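Side-chain contacts in membrane lipoprotein TpN32 (Treponema pallidum, PDB 1XS5), which binds L-methionine in a cleft between two lobes and probably serves as the periplasmic-type binding lipoprotein of a methionine uptake system: residues A114-L119 and G167-G172; V82-L87 and P191-Y196; A123-M128 and R146-Q151. All coordinates share one frame; numbering follows the deposited sequence. Where two conformers were deposited one is given.

Contact 1: A114-L119 and G167-G172. With MET (methionine), chain B.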
loop_
_atom_site.group_PDB
_atom_site.type_symbol
_atom_site.label_atom_id
_atom_site.label_comp_id
_atom_site.label_asym_id
_atom_site.label_seq_id
_atom_site.Cartn_x
_atom_site.Cartn_y
_atom_site.Cartn_z
ATOM N N ALA A 114 -11.537 2.145 3.341
ATOM C CA ALA A 114 -11.797 2.274 4.789
ATOM C C ALA A 114 -10.664 3.023 5.459
ATOM O O ALA A 114 -10.884 3.849 6.299
ATOM C CB ALA A 114 -11.911 0.876 5.440
ATOM N N ARG A 115 -9.434 2.667 5.104
ATOM C CA ARG A 115 -8.232 3.298 5.655
ATOM C C ARG A 115 -8.241 4.805 5.403
ATOM O O ARG A 115 -7.911 5.604 6.298
ATOM C CB ARG A 115 -7.021 2.636 4.984
ATOM C CG ARG A 115 -5.677 3.089 5.480
ATOM C CD ARG A 115 -4.626 2.400 4.620
ATOM N NE ARG A 115 -3.277 2.816 4.981
ATOM C CZ ARG A 115 -2.239 2.531 4.217
ATOM N NH1 ARG A 115 -2.474 1.874 3.096
ATOM N NH2 ARG A 115 -0.997 2.850 4.578
ATOM N N ALA A 116 -8.602 5.189 4.174
ATOM C CA ALA A 116 -8.654 6.595 3.796
ATOM C C ALA A 116 -9.799 7.321 4.544
ATOM O O ALA A 116 -9.649 8.460 4.968
ATOM C CB ALA A 116 -8.850 6.724 2.279
ATOM N N LEU A 117 -10.936 6.637 4.697
ATOM C CA LEU A 117 -12.083 7.218 5.416
ATOM C C LEU A 117 -11.706 7.461 6.902
ATOM O O LEU A 117 -12.089 8.492 7.474
ATOM C CB LEU A 117 -13.295 6.274 5.279
ATOM C CG LEU A 117 -13.902 6.254 3.848
ATOM C CD1 LEU A 117 -15.008 5.142 3.751
ATOM C CD2 LEU A 117 -14.500 7.593 3.515
ATOM N N ARG A 118 -10.936 6.539 7.495
ATOM C CA ARG A 118 -10.503 6.707 8.888
ATOM C C ARG A 118 -9.429 7.818 9.035
ATOM O O ARG A 118 -9.275 8.438 10.104
ATOM C CB ARG A 118 -10.067 5.362 9.469
ATOM C CG ARG A 118 -11.256 4.422 9.501
ATOM C CD ARG A 118 -11.358 3.527 10.724
ATOM N NE ARG A 118 -12.678 2.875 10.816
ATOM C CZ ARG A 118 -13.021 1.739 10.199
ATOM N NH1 ARG A 118 -12.139 1.084 9.424
ATOM N NH2 ARG A 118 -14.254 1.259 10.362
ATOM N N LEU A 119 -8.704 8.081 7.957
ATOM C CA LEU A 119 -7.747 9.197 7.924
ATOM C C LEU A 119 -8.554 10.512 7.953
ATOM O O LEU A 119 -8.258 11.433 8.726
ATOM C CB LEU A 119 -6.906 9.101 6.638
ATOM C CG LEU A 119 -5.899 10.219 6.366
ATOM C CD1 LEU A 119 -4.906 9.720 5.290
ATOM C CD2 LEU A 119 -6.644 11.514 5.887
ATOM N N GLY A 167 -8.892 17.695 -3.192
ATOM C CA GLY A 167 -7.868 16.940 -2.466
ATOM C C GLY A 167 -7.967 15.460 -2.822
ATOM O O GLY A 167 -8.925 15.034 -3.478
ATOM N N ALA A 168 -6.986 14.663 -2.391
ATOM C CA ALA A 168 -7.018 13.239 -2.646
ATOM C C ALA A 168 -6.191 12.526 -1.592
ATOM O O ALA A 168 -5.120 13.042 -1.181
ATOM C CB ALA A 168 -6.429 12.930 -4.018
ATOM N N VAL A 169 -6.698 11.380 -1.143
ATOM C CA VAL A 169 -5.977 10.529 -0.156
ATOM C C VAL A 169 -5.286 9.509 -1.061
ATOM O O VAL A 169 -5.949 8.644 -1.645
ATOM C CB VAL A 169 -6.974 9.859 0.787
ATOM C CG1 VAL A 169 -6.254 8.922 1.736
ATOM C CG2 VAL A 169 -7.715 10.982 1.610
ATOM N N ILE A 170 -3.947 9.598 -1.150
ATOM C CA ILE A 170 -3.192 8.776 -2.097
ATOM C C ILE A 170 -2.221 7.809 -1.456
ATOM O O ILE A 170 -1.446 8.215 -0.590
ATOM C CB ILE A 170 -2.426 9.701 -3.119
ATOM C CG1 ILE A 170 -3.427 10.662 -3.783
ATOM C CG2 ILE A 170 -1.812 8.851 -4.302
ATOM C CD1 ILE A 170 -2.798 11.738 -4.671
ATOM N N ASN A 171 -2.289 6.525 -1.841
ATOM C CA ASN A 171 -1.338 5.539 -1.286
ATOM C C ASN A 171 0.102 6.047 -1.503
ATOM O O ASN A 171 0.419 6.591 -2.579
ATOM C CB ASN A 171 -1.386 4.192 -2.000
ATOM C CG ASN A 171 -2.778 3.578 -1.987
ATOM O OD1 ASN A 171 -3.649 4.013 -2.731
ATOM N ND2 ASN A 171 -2.984 2.591 -1.126
ATOM N N GLY A 172 0.969 5.742 -0.551
ATOM C CA GLY A 172 2.348 6.200 -0.654
ATOM C C GLY A 172 3.044 5.802 -1.948
ATOM O O GLY A 172 3.706 6.639 -2.554
HETATM N N MET B . 1.741 0.183 -1.022
HETATM C CA MET B . 0.277 0.296 -0.675
HETATM C C MET B . 0.015 1.023 0.662
HETATM O O MET B . -0.868 1.915 0.708
HETATM C CB MET B . -0.365 -1.107 -0.599
HETATM C CG MET B . -1.876 -1.036 -0.547
HETATM S SD MET B . -2.695 -2.642 -0.413
HETATM C CE MET B . -2.588 -3.156 -2.180
HETATM O OXT MET B . 0.697 0.683 1.655
#

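Contact 2: V82-L87 and P191-Y196. With MET (methionine), chain B.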
loop_
_atom_site.group_PDB
_atom_site.type_symbol
_atom_site.label_atom_id
_atom_site.label_comp_id
_atom_site.label_asym_id
_atom_site.label_seq_id
_atom_site.Cartn_x
_atom_site.Cartn_y
_atom_site.Cartn_z
ATOM N N VAL A 82 6.471 0.315 5.998
ATOM C CA VAL A 82 5.230 1.083 6.179
ATOM C C VAL A 82 5.291 2.265 5.205
ATOM O O VAL A 82 6.359 2.826 4.995
ATOM C CB VAL A 82 5.050 1.620 7.648
ATOM C CG1 VAL A 82 4.954 0.442 8.641
ATOM C CG2 VAL A 82 6.206 2.561 8.031
ATOM N N GLU A 83 4.164 2.601 4.562
ATOM C CA GLU A 83 4.096 3.713 3.592
ATOM C C GLU A 83 2.910 4.540 4.107
ATOM O O GLU A 83 1.755 4.210 3.781
ATOM C CB GLU A 83 3.647 3.163 2.239
ATOM C CG GLU A 83 4.585 2.994 1.174
ATOM C CD GLU A 83 3.933 2.165 0.047
ATOM O OE1 GLU A 83 2.866 2.553 -0.481
ATOM O OE2 GLU A 83 4.489 1.111 -0.269
ATOM N N PRO A 84 3.155 5.597 4.886
ATOM C CA PRO A 84 2.015 6.374 5.382
ATOM C C PRO A 84 1.105 6.929 4.306
ATOM O O PRO A 84 1.547 7.466 3.262
ATOM C CB PRO A 84 2.661 7.498 6.214
ATOM C CG PRO A 84 4.037 6.927 6.597
ATOM C CD PRO A 84 4.434 6.216 5.297
ATOM N N LEU A 85 -0.189 6.761 4.573
ATOM C CA LEU A 85 -1.247 7.279 3.685
ATOM C C LEU A 85 -1.487 8.736 4.098
ATOM O O LEU A 85 -1.541 9.041 5.308
ATOM C CB LEU A 85 -2.525 6.497 3.922
ATOM C CG LEU A 85 -3.712 6.874 3.046
ATOM C CD1 LEU A 85 -3.392 6.432 1.614
ATOM C CD2 LEU A 85 -4.940 6.144 3.538
ATOM N N ALA A 86 -1.637 9.631 3.115
ATOM C CA ALA A 86 -1.873 11.040 3.413
ATOM C C ALA A 86 -2.902 11.686 2.477
ATOM O O ALA A 86 -3.139 11.183 1.377
ATOM C CB ALA A 86 -0.537 11.826 3.268
ATOM N N LEU A 87 -3.482 12.785 2.947
ATOM C CA LEU A 87 -4.392 13.623 2.163
ATOM C C LEU A 87 -3.487 14.676 1.547
ATOM O O LEU A 87 -2.702 15.293 2.242
ATOM C CB LEU A 87 -5.405 14.327 3.074
ATOM C CG LEU A 87 -6.240 15.449 2.433
ATOM C CD1 LEU A 87 -7.157 14.931 1.312
ATOM C CD2 LEU A 87 -7.128 16.058 3.535
ATOM N N PRO A 191 -4.095 7.641 10.940
ATOM C CA PRO A 191 -3.768 7.440 12.357
ATOM C C PRO A 191 -2.932 6.208 12.705
ATOM O O PRO A 191 -2.275 6.194 13.754
ATOM C CB PRO A 191 -5.142 7.422 13.046
ATOM C CG PRO A 191 -6.099 6.909 11.947
ATOM C CD PRO A 191 -5.559 7.602 10.691
ATOM N N ASP A 192 -2.939 5.173 11.871
ATOM C CA ASP A 192 -2.148 3.977 12.240
ATOM C C ASP A 192 -1.478 3.284 11.085
ATOM O O ASP A 192 -1.854 2.167 10.717
ATOM C CB ASP A 192 -3.009 2.945 12.980
ATOM C CG ASP A 192 -2.159 1.843 13.670
ATOM O OD1 ASP A 192 -0.905 1.941 13.670
ATOM O OD2 ASP A 192 -2.753 0.891 14.221
ATOM N N ALA A 193 -0.470 3.936 10.524
ATOM C CA ALA A 193 0.252 3.359 9.382
ATOM C C ALA A 193 0.920 2.017 9.684
ATOM O O ALA A 193 1.043 1.160 8.793
ATOM C CB ALA A 193 1.288 4.352 8.864
ATOM N N SER A 194 1.346 1.783 10.920
ATOM C CA SER A 194 2.003 0.502 11.160
ATOM C C SER A 194 1.068 -0.704 10.946
ATOM O O SER A 194 1.530 -1.797 10.584
ATOM C CB SER A 194 2.628 0.466 12.560
ATOM O OG SER A 194 1.614 0.148 13.507
ATOM N N ALA A 195 -0.236 -0.530 11.154
ATOM C CA ALA A 195 -1.203 -1.626 10.928
ATOM C C ALA A 195 -1.276 -2.010 9.413
ATOM O O ALA A 195 -1.682 -3.110 9.024
ATOM C CB ALA A 195 -2.576 -1.203 11.400
ATOM N N TYR A 196 -0.880 -1.070 8.573
ATOM C CA TYR A 196 -0.928 -1.270 7.139
ATOM C C TYR A 196 0.437 -1.527 6.536
ATOM O O TYR A 196 0.686 -1.207 5.373
ATOM C CB TYR A 196 -1.641 -0.064 6.518
ATOM C CG TYR A 196 -3.126 -0.064 6.868
ATOM C CD1 TYR A 196 -4.034 -0.856 6.142
ATOM C CD2 TYR A 196 -3.625 0.691 7.941
ATOM C CE1 TYR A 196 -5.383 -0.886 6.466
ATOM C CE2 TYR A 196 -4.984 0.655 8.279
ATOM C CZ TYR A 196 -5.855 -0.132 7.531
ATOM O OH TYR A 196 -7.208 -0.148 7.823
HETATM N N MET B . 1.741 0.183 -1.022
HETATM C CA MET B . 0.277 0.296 -0.675
HETATM C C MET B . 0.015 1.023 0.662
HETATM O O MET B . -0.868 1.915 0.708
HETATM C CB MET B . -0.365 -1.107 -0.599
HETATM C CG MET B . -1.876 -1.036 -0.547
HETATM S SD MET B . -2.695 -2.642 -0.413
HETATM C CE MET B . -2.588 -3.156 -2.180
HETATM O OXT MET B . 0.697 0.683 1.655
HETATM O O HOH W 1 1.683 0.939 4.270
#

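Contact 3: A123-M128 and R146-Q151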
loop_
_atom_site.group_PDB
_atom_site.type_symbol
_atom_site.label_atom_id
_atom_site.label_comp_id
_atom_site.label_asym_id
_atom_site.label_seq_id
_atom_site.Cartn_x
_atom_site.Cartn_y
_atom_site.Cartn_z
ATOM N N ALA A 123 -8.928 13.529 10.834
ATOM C CA ALA A 123 -8.728 14.953 10.533
ATOM C C ALA A 123 -10.001 15.805 10.773
ATOM O O ALA A 123 -9.996 17.010 10.518
ATOM C CB ALA A 123 -8.236 15.136 9.060
ATOM N N GLY A 124 -11.077 15.164 11.231
ATOM C CA GLY A 124 -12.299 15.884 11.554
ATOM C C GLY A 124 -13.306 16.125 10.446
ATOM O O GLY A 124 -14.279 16.833 10.668
ATOM N N PHE A 125 -13.139 15.504 9.280
ATOM C CA PHE A 125 -14.083 15.747 8.169
ATOM C C PHE A 125 -15.388 14.969 8.256
ATOM O O PHE A 125 -16.428 15.431 7.798
ATOM C CB PHE A 125 -13.459 15.351 6.822
ATOM C CG PHE A 125 -12.403 16.292 6.320
ATOM C CD1 PHE A 125 -12.747 17.446 5.622
ATOM C CD2 PHE A 125 -11.059 16.011 6.494
ATOM C CE1 PHE A 125 -11.777 18.293 5.115
ATOM C CE2 PHE A 125 -10.072 16.875 5.972
ATOM C CZ PHE A 125 -10.454 18.016 5.286
ATOM N N ILE A 126 -15.324 13.766 8.801
ATOM C CA ILE A 126 -16.473 12.895 8.843
ATOM C C ILE A 126 -16.427 11.995 10.054
ATOM O O ILE A 126 -15.422 11.942 10.745
ATOM C CB ILE A 126 -16.481 11.918 7.589
ATOM C CG1 ILE A 126 -15.200 11.050 7.596
ATOM C CG2 ILE A 126 -16.546 12.693 6.301
ATOM C CD1 ILE A 126 -15.117 9.958 6.510
ATOM N N ARG A 127 -17.532 11.286 10.277
ATOM C CA ARG A 127 -17.643 10.296 11.332
ATOM C C ARG A 127 -18.177 9.014 10.725
ATOM O O ARG A 127 -19.203 9.014 10.033
ATOM C CB ARG A 127 -18.595 10.725 12.444
ATOM C CG ARG A 127 -18.693 9.652 13.524
ATOM C CD ARG A 127 -19.863 9.934 14.463
ATOM N NE ARG A 127 -19.846 8.992 15.570
ATOM C CZ ARG A 127 -19.855 9.368 16.840
ATOM N NH1 ARG A 127 -19.895 10.667 17.137
ATOM N NH2 ARG A 127 -19.795 8.456 17.807
ATOM N N MET A 128 -17.476 7.926 10.982
ATOM C CA MET A 128 -17.862 6.613 10.482
ATOM C C MET A 128 -18.803 5.890 11.478
ATOM O O MET A 128 -18.662 6.062 12.692
ATOM C CB MET A 128 -16.616 5.760 10.311
ATOM C CG MET A 128 -15.621 6.330 9.310
ATOM S SD MET A 128 -16.359 6.417 7.672
ATOM C CE MET A 128 -16.618 4.677 7.284
ATOM N N ARG A 146 -17.518 18.445 7.615
ATOM C CA ARG A 146 -17.007 19.544 6.799
ATOM C C ARG A 146 -17.762 19.694 5.474
ATOM O O ARG A 146 -17.366 20.505 4.634
ATOM C CB ARG A 146 -15.511 19.348 6.504
ATOM C CG ARG A 146 -14.592 19.399 7.725
ATOM C CD ARG A 146 -14.549 20.775 8.360
ATOM N NE ARG A 146 -13.169 21.198 8.550
ATOM C CZ ARG A 146 -12.333 21.452 7.549
ATOM N NH1 ARG A 146 -12.747 21.336 6.301
ATOM N NH2 ARG A 146 -11.080 21.801 7.798
ATOM N N ASN A 147 -18.835 18.917 5.297
ATOM C CA ASN A 147 -19.634 18.951 4.058
ATOM C C ASN A 147 -18.769 18.694 2.821
ATOM O O ASN A 147 -18.636 19.559 1.963
ATOM C CB ASN A 147 -20.286 20.303 3.934
ATOM C CG ASN A 147 -21.239 20.577 5.071
ATOM O OD1 ASN A 147 -22.202 19.831 5.273
ATOM N ND2 ASN A 147 -20.972 21.638 5.837
ATOM N N VAL A 148 -18.198 17.493 2.738
ATOM C CA VAL A 148 -17.294 17.082 1.654
ATOM C C VAL A 148 -17.891 16.033 0.714
ATOM O O VAL A 148 -18.684 15.181 1.122
ATOM C CB VAL A 148 -15.979 16.499 2.275
ATOM C CG1 VAL A 148 -15.260 15.566 1.258
ATOM C CG2 VAL A 148 -15.061 17.644 2.700
ATOM N N VAL A 149 -17.492 16.077 -0.552
ATOM C CA VAL A 149 -17.979 15.104 -1.528
ATOM C C VAL A 149 -16.837 14.098 -1.665
ATOM O O VAL A 149 -15.739 14.498 -2.036
ATOM C CB VAL A 149 -18.196 15.777 -2.949
ATOM C CG1 VAL A 149 -18.516 14.746 -3.974
ATOM C CG2 VAL A 149 -19.249 16.848 -2.884
ATOM N N LEU A 150 -17.093 12.823 -1.386
ATOM C CA LEU A 150 -16.070 11.767 -1.460
ATOM C C LEU A 150 -16.161 10.988 -2.765
ATOM O O LEU A 150 -17.183 10.366 -3.024
ATOM C CB LEU A 150 -16.256 10.770 -0.314
ATOM C CG LEU A 150 -16.167 11.381 1.093
ATOM C CD1 LEU A 150 -16.581 10.358 2.140
ATOM C CD2 LEU A 150 -14.769 11.803 1.363
ATOM N N GLN A 151 -15.121 11.003 -3.584
ATOM C CA GLN A 151 -15.186 10.254 -4.841
ATOM C C GLN A 151 -14.293 9.050 -4.820
ATOM O O GLN A 151 -13.099 9.177 -4.616
ATOM C CB GLN A 151 -14.742 11.099 -6.033
ATOM C CG GLN A 151 -15.415 12.424 -6.153
ATOM C CD GLN A 151 -15.478 12.893 -7.606
ATOM O OE1 GLN A 151 -14.494 12.763 -8.384
ATOM N NE2 GLN A 151 -16.638 13.444 -7.984
#

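Contact 1: A114-L119 and G167-G172
Val-169 lays its CG1 methyl against the face that helix 110-122 turns to strand 167-170, meeting the methyl of Ala-116 with CG1 to CB at 3.4 Å, tighter than carbons usually pack. With only the alanine methyl on the helix side, helix and strand lie close together here. One turn further on, Leu-119 reaches the same methyl from its CD1 branch, 3.9 Å from Val-169 CG1, the two side chains running past each other in opposite senses. The rotation of Val-169 (chi1 176°, CG1 trans to the amide nitrogen) turns CG1 to the helix, where it meets both. Leu-120 of the helix and Leu-87 of the neighbouring strand extend the apolar layer.

Toward the ligand, the helix and the residue following the strand present polar groups. Arg-115 is stretched out along its whole chain and brings NH1 to the carboxylate O of the bound methionine, 2.9 Å away, with the ligand's carboxylate carbon lying at the guanidinium edge, in plane. Asn-171 ND2 donates to that same O at 2.9 Å in a nearly straight bond (171°), against 146° for the arginine. Two donors therefore grip one oxygen, and the positive guanidinium probably offsets the ligand's negative charge. Glu-190 forms a salt bridge with Arg-115 NH2, and Asn-112, itself a pocket residue, accepts from NH1; together they restrain the guanidinium. A helix packed on a sheet strand, with ligand-binding residues in the helix's first half and just after the strand, suits an alpha/beta lobe of a periplasmic binding protein.

Contact 2: V82-L87 and P191-Y196
The methionine pocket lies where strand 74-82 of one sheet gives way to strand 86-88 of the other, and here the connecting residues rest against the short 3-10 turn 193-195. Val-82 directs its CG1 methyl at the backbone of that turn, 3.9 Å from Ser-194 CA and almost as near to Ala-193 O. Alongside, the Ala-193 methyl abuts Pro-84, its CB 4.3 Å from the proline CB and slightly closer to the proline CA. No direct hydrogen bond joins the two segments; small apolar groups do the packing. The turn is tied internally, with Ser-194 OG donating to Asp-192 OD1 on its syn side at 3.1 Å.

Both segments belong to connections that run between the lobes, consistent with the hinge of periplasmic binding proteins, and the ligand sits beside them. Glu-83 turns its side chain from the turn to the ligand, extended beyond CG, and its OE1 accepts from the methionine ammonium N at 2.7 Å. A water lies beside the ligand and accepts from Glu-83 N at 3.0 Å. The same water is 2.6 Å from Tyr-196 O. It also lies 2.8 Å from the ligand's OXT, linking the two backbones with the carboxylate. Tyr-196 packs its ring edge-to-face with His-59, another pocket residue, while Arg-115 touches the tyrosine from helix 110-122.

Contact 3: A123-M128 and R146-Q151
Phe-125 and Arg-146 bring their backbones within 5.0 Å, CA to CA, and a single hydrogen bond spans the two segments: Arg-146 N donates to Phe-125 O at 3.2 Å. The N-H points fairly directly at the oxygen (162°), although the donor is tilted from the carbonyl plane. Just before, Gly-124 ends helix 110-122 in a Schellman motif, its positive phi closing the helix ahead of Phe-125, which faces the loop that leads into strand 149-153.

The phenylalanine ring carries most of the side-chain contact. Arg-146 bends back alongside the ring, kinked at chi2 and chi3, and its aliphatic part makes the inner contacts: CG lies 3.4 Å from Phe-125 CD1, and CB nearly as close. Further out, NH1 comes to 3.4 Å from Phe-125 CE1. The guanidinium and ring planes stand 60° apart, an oblique approach rather than a parallel stack. The other terminal nitrogen, NH2, is hydrogen-bonded to Val-95 O, which gives the polar end of this arginine a backbone partner. Arg-146 was modelled in two conformers, so the placing of this end is less certain.

This is the far end of the alpha/beta lobe, where the chain leaves the helix, forms the small antiparallel pair of 127-128 with 141-143, and returns as outermost strand 149-153 of the five-stranded sheet. Val-148, at the approach to that strand, sets CG2 3.7 Å from Phe-125 CD1, also obliquely to the ring. Leu-120 of the helix and Val-95 also pack on Phe-125, and Ile-104 of the neighbouring strand 103-107 meets Val-148.

In the fold
The three contacts are nested along the chain: contact 3 lies inside the loop closed by contact 1, which lies inside the loop closed by contact 2. All reach the five-stranded sheet, and strands 86-88 and 167-170 are neighbours in it. Contacts 1 and 2 have centres about 9 Å apart and share the methionine, contact 1 at the carboxylate, contact 2 at the ammonium group and, through a water, at the carboxylate too. Contact 3 is about 11 Å from contact 1 and 18 Å from contact 2, centre to centre; Leu-117 packs on its Ile-126 and Leu-150. The lobe thus binds methionine at its cleft end, while contact 3 joins the end of helix 110-122 to the sheet's outer strand, away from the ligand.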